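Pullulanase (Klebsiella oxytoca, PDB 2YOC) hydrolyses alpha-1,6-glucosidic linkages in pullulan and related branched glucans, and is a substrate of a type 2 secretion system. Local coordinates at residues D273-L283 and E638-I646. Sequence-based numbering, arbitrary orientation.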
loop_
_atom_site.group_PDB
_atom_site.type_symbol
_atom_site.label_atom_id
_atom_site.label_comp_id
_atom_site.label_asym_id
_atom_site.label_seq_id
_atom_site.Cartn_x
_atom_site.Cartn_y
_atom_site.Cartn_z
ATOM N N ASP B 273 -14.563 -17.819 -42.775
ATOM C CA ASP B 273 -13.664 -18.682 -42.019
ATOM C C ASP B 273 -14.322 -20.036 -41.763
ATOM O O ASP B 273 -13.701 -21.069 -41.984
ATOM C CB ASP B 273 -13.115 -18.018 -40.727
ATOM C CG ASP B 273 -11.741 -17.342 -40.861
ATOM O OD1 ASP B 273 -11.176 -17.351 -41.980
ATOM O OD2 ASP B 273 -11.216 -16.828 -39.831
ATOM N N ASP B 274 -15.600 -20.037 -41.398
ATOM C CA ASP B 274 -16.352 -21.258 -41.084
ATOM C C ASP B 274 -16.581 -22.174 -42.280
ATOM O O ASP B 274 -16.628 -23.390 -42.097
ATOM C CB ASP B 274 -17.693 -20.872 -40.430
ATOM C CG ASP B 274 -18.580 -22.019 -39.990
ATOM O OD1 ASP B 274 -18.142 -22.814 -39.126
ATOM O OD2 ASP B 274 -19.741 -22.066 -40.431
ATOM N N ALA B 275 -16.742 -21.603 -43.490
ATOM C CA ALA B 275 -17.065 -22.373 -44.684
ATOM C C ALA B 275 -15.868 -22.840 -45.477
ATOM O O ALA B 275 -15.920 -23.934 -46.061
ATOM C CB ALA B 275 -18.013 -21.580 -45.577
ATOM N N TYR B 276 -14.800 -22.016 -45.517
ATOM C CA TYR B 276 -13.635 -22.295 -46.354
ATOM C C TYR B 276 -12.290 -22.459 -45.663
ATOM O O TYR B 276 -11.445 -23.195 -46.168
ATOM C CB TYR B 276 -13.489 -21.202 -47.426
ATOM C CG TYR B 276 -14.749 -20.908 -48.205
ATOM C CD1 TYR B 276 -15.107 -21.679 -49.315
ATOM C CD2 TYR B 276 -15.580 -19.848 -47.849
ATOM C CE1 TYR B 276 -16.269 -21.414 -50.037
ATOM C CE2 TYR B 276 -16.741 -19.569 -48.568
ATOM C CZ TYR B 276 -17.086 -20.360 -49.655
ATOM O OH TYR B 276 -18.243 -20.107 -50.342
ATOM N N ALA B 277 -12.052 -21.734 -44.568
ATOM C CA ALA B 277 -10.751 -21.757 -43.912
ATOM C C ALA B 277 -10.160 -23.118 -43.585
ATOM O O ALA B 277 -8.940 -23.252 -43.691
ATOM C CB ALA B 277 -10.709 -20.833 -42.710
ATOM N N GLU B 278 -10.983 -24.130 -43.229
ATOM C CA GLU B 278 -10.393 -25.432 -42.910
ATOM C C GLU B 278 -9.605 -25.995 -44.068
ATOM O O GLU B 278 -8.426 -26.338 -43.875
ATOM C CB GLU B 278 -11.414 -26.451 -42.395
ATOM C CG GLU B 278 -10.848 -27.312 -41.280
ATOM C CD GLU B 278 -11.666 -28.541 -40.936
ATOM O OE1 GLU B 278 -12.913 -28.434 -40.823
ATOM O OE2 GLU B 278 -11.051 -29.623 -40.787
ATOM N N ALA B 279 -10.232 -26.004 -45.278
ATOM C CA ALA B 279 -9.657 -26.490 -46.536
ATOM C C ALA B 279 -8.611 -25.558 -47.052
ATOM O O ALA B 279 -7.536 -26.009 -47.453
ATOM C CB ALA B 279 -10.738 -26.663 -47.589
ATOM N N ALA B 280 -8.920 -24.255 -47.058
ATOM C CA ALA B 280 -8.043 -23.214 -47.589
ATOM C C ALA B 280 -6.699 -23.195 -46.887
ATOM O O ALA B 280 -5.687 -23.026 -47.559
ATOM C CB ALA B 280 -8.719 -21.860 -47.504
ATOM N N GLU B 281 -6.684 -23.473 -45.560
ATOM C CA GLU B 281 -5.494 -23.482 -44.706
ATOM C C GLU B 281 -4.500 -24.522 -45.122
ATOM O O GLU B 281 -3.305 -24.371 -44.837
ATOM C CB GLU B 281 -5.876 -23.719 -43.237
ATOM C CG GLU B 281 -6.106 -22.450 -42.431
ATOM C CD GLU B 281 -6.670 -22.627 -41.031
ATOM O OE1 GLU B 281 -6.933 -23.780 -40.610
ATOM O OE2 GLU B 281 -6.829 -21.596 -40.339
ATOM N N ALA B 282 -4.982 -25.588 -45.766
ATOM C CA ALA B 282 -4.150 -26.710 -46.172
ATOM C C ALA B 282 -3.524 -26.553 -47.588
ATOM O O ALA B 282 -2.965 -27.525 -48.128
ATOM C CB ALA B 282 -4.957 -27.990 -46.061
ATOM N N LEU B 283 -3.624 -25.338 -48.188
ATOM C CA LEU B 283 -3.088 -25.075 -49.529
ATOM C C LEU B 283 -1.960 -24.074 -49.544
ATOM O O LEU B 283 -1.704 -23.400 -48.543
ATOM C CB LEU B 283 -4.173 -24.681 -50.529
ATOM C CG LEU B 283 -5.341 -25.653 -50.584
ATOM C CD1 LEU B 283 -6.351 -25.205 -51.564
ATOM C CD2 LEU B 283 -4.888 -27.035 -50.897
ATOM N N GLU B 638 -6.646 -11.917 -36.456
ATOM C CA GLU B 638 -7.560 -12.850 -35.784
ATOM C C GLU B 638 -8.266 -13.803 -36.779
ATOM O O GLU B 638 -8.777 -14.854 -36.379
ATOM C CB GLU B 638 -8.588 -12.091 -34.909
ATOM C CG GLU B 638 -9.431 -11.065 -35.647
ATOM C CD GLU B 638 -8.936 -9.640 -35.575
ATOM O OE1 GLU B 638 -7.724 -9.418 -35.794
ATOM O OE2 GLU B 638 -9.758 -8.746 -35.267
ATOM N N HIS B 639 -8.322 -13.409 -38.069
ATOM C CA HIS B 639 -8.940 -14.226 -39.108
ATOM C C HIS B 639 -7.925 -15.219 -39.658
ATOM O O HIS B 639 -6.768 -14.866 -39.939
ATOM C CB HIS B 639 -9.566 -13.364 -40.199
ATOM C CG HIS B 639 -10.596 -12.396 -39.687
ATOM N ND1 HIS B 639 -11.045 -11.348 -40.475
ATOM C CD2 HIS B 639 -11.220 -12.340 -38.486
ATOM C CE1 HIS B 639 -11.933 -10.705 -39.737
ATOM N NE2 HIS B 639 -12.066 -11.263 -38.533
ATOM N N ARG B 640 -8.372 -16.480 -39.766
ATOM C CA ARG B 640 -7.606 -17.643 -40.172
ATOM C C ARG B 640 -6.659 -17.490 -41.382
ATOM O O ARG B 640 -5.491 -17.876 -41.281
ATOM C CB ARG B 640 -8.545 -18.833 -40.314
ATOM C CG ARG B 640 -9.083 -19.327 -38.987
ATOM C CD ARG B 640 -10.157 -20.388 -39.115
ATOM N NE ARG B 640 -9.635 -21.702 -39.499
ATOM C CZ ARG B 640 -10.314 -22.845 -39.369
ATOM N NH1 ARG B 640 -11.540 -22.845 -38.853
ATOM N NH2 ARG B 640 -9.773 -23.996 -39.750
HETATM N N MSE B 641 -7.146 -16.945 -42.502
HETATM C CA MSE B 641 -6.332 -16.768 -43.704
HETATM C C MSE B 641 -5.287 -15.667 -43.617
HETATM O O MSE B 641 -4.199 -15.792 -44.207
HETATM C CB MSE B 641 -7.181 -16.665 -44.982
HETATM C CG MSE B 641 -7.995 -17.939 -45.277
HETATM SE SE MSE B 641 -6.996 -19.612 -45.202
HETATM C CE MSE B 641 -5.983 -19.400 -46.790
ATOM N N PHE B 642 -5.583 -14.615 -42.856
ATOM C CA PHE B 642 -4.582 -13.584 -42.655
ATOM C C PHE B 642 -3.525 -14.092 -41.682
ATOM O O PHE B 642 -2.336 -13.795 -41.862
ATOM C CB PHE B 642 -5.157 -12.247 -42.190
ATOM C CG PHE B 642 -4.111 -11.146 -42.254
ATOM C CD1 PHE B 642 -3.437 -10.865 -43.445
ATOM C CD2 PHE B 642 -3.772 -10.420 -41.118
ATOM C CE1 PHE B 642 -2.455 -9.869 -43.491
ATOM C CE2 PHE B 642 -2.794 -9.428 -41.171
ATOM C CZ PHE B 642 -2.151 -9.150 -42.357
ATOM N N ALA B 643 -3.937 -14.907 -40.693
ATOM C CA ALA B 643 -2.964 -15.491 -39.760
ATOM C C ALA B 643 -2.029 -16.400 -40.581
ATOM O O ALA B 643 -0.803 -16.348 -40.392
ATOM C CB ALA B 643 -3.673 -16.278 -38.661
ATOM N N LYS B 644 -2.607 -17.144 -41.566
ATOM C CA LYS B 644 -1.854 -18.014 -42.474
ATOM C C LYS B 644 -0.895 -17.157 -43.345
ATOM O O LYS B 644 0.293 -17.488 -43.466
ATOM C CB LYS B 644 -2.788 -18.885 -43.328
ATOM C CG LYS B 644 -2.012 -19.881 -44.163
ATOM C CD LYS B 644 -2.855 -20.759 -45.106
ATOM C CE LYS B 644 -2.045 -21.230 -46.304
ATOM N NZ LYS B 644 -0.758 -21.949 -45.955
ATOM N N LEU B 645 -1.402 -16.030 -43.897
ATOM C CA LEU B 645 -0.560 -15.146 -44.691
ATOM C C LEU B 645 0.679 -14.741 -43.898
ATOM O O LEU B 645 1.794 -14.907 -44.421
ATOM C CB LEU B 645 -1.323 -13.905 -45.156
ATOM C CG LEU B 645 -0.612 -13.066 -46.231
ATOM C CD1 LEU B 645 -1.598 -12.592 -47.288
ATOM C CD2 LEU B 645 0.163 -11.907 -45.624
ATOM N N ILE B 646 0.487 -14.225 -42.642
ATOM C CA ILE B 646 1.576 -13.795 -41.749
ATOM C C ILE B 646 2.621 -14.924 -41.573
ATOM O O ILE B 646 3.809 -14.695 -41.823
ATOM C CB ILE B 646 1.063 -13.295 -40.382
ATOM C CG1 ILE B 646 0.123 -12.098 -40.534
ATOM C CG2 ILE B 646 2.222 -12.954 -39.444
ATOM C CD1 ILE B 646 -0.747 -11.798 -39.282
#
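R640 reaches from helix 640-655 across helix 269-280 and grips E281 side-on with two nitrogens. R640 NE meets E281 OE2 at 2.9 Å and R640 NH2 meets E281 OE1 at 3.0 Å, both nearly straight. Both oxygens lie close to the guanidinium plane, yet the nitrogens approach from above the carboxylate plane, so this salt bridge is paired but not coplanar; the two planes stand 46° apart. A bend at chi3 (74°) in the otherwise extended R640 chain lays one guanidinium face over A277, whose CB is 3.5 Å from R640 NE, with the backbone of E278 beneath NH2.

At the start of the second helix, D273 OD2 accepts a hydrogen bond from R640 N (2.9 Å) on its syn side; OD1 is held by the hydroxyl of Y615. The carboxylate thus engages the first turn of that helix, right after the N-cap residue H639. M641, a selenomethionine folded at chi2 and chi3, turns its SE onto A280 CB (3.6 Å). Farther along, K644 runs its aliphatic part past E281 O and makes a weak bond from NZ to L283 O, while D648 supplies its salt bridge.

The short helix segments run roughly parallel, 29° apart with axes 10.3 Å distant. W299 of strand 293-299 packs on both A280 and M641. The contact joins helix 269-280, just ahead of the CBM48-type sheet, to helix 640-655, which lies between barrel strands 586-591 and 661-664.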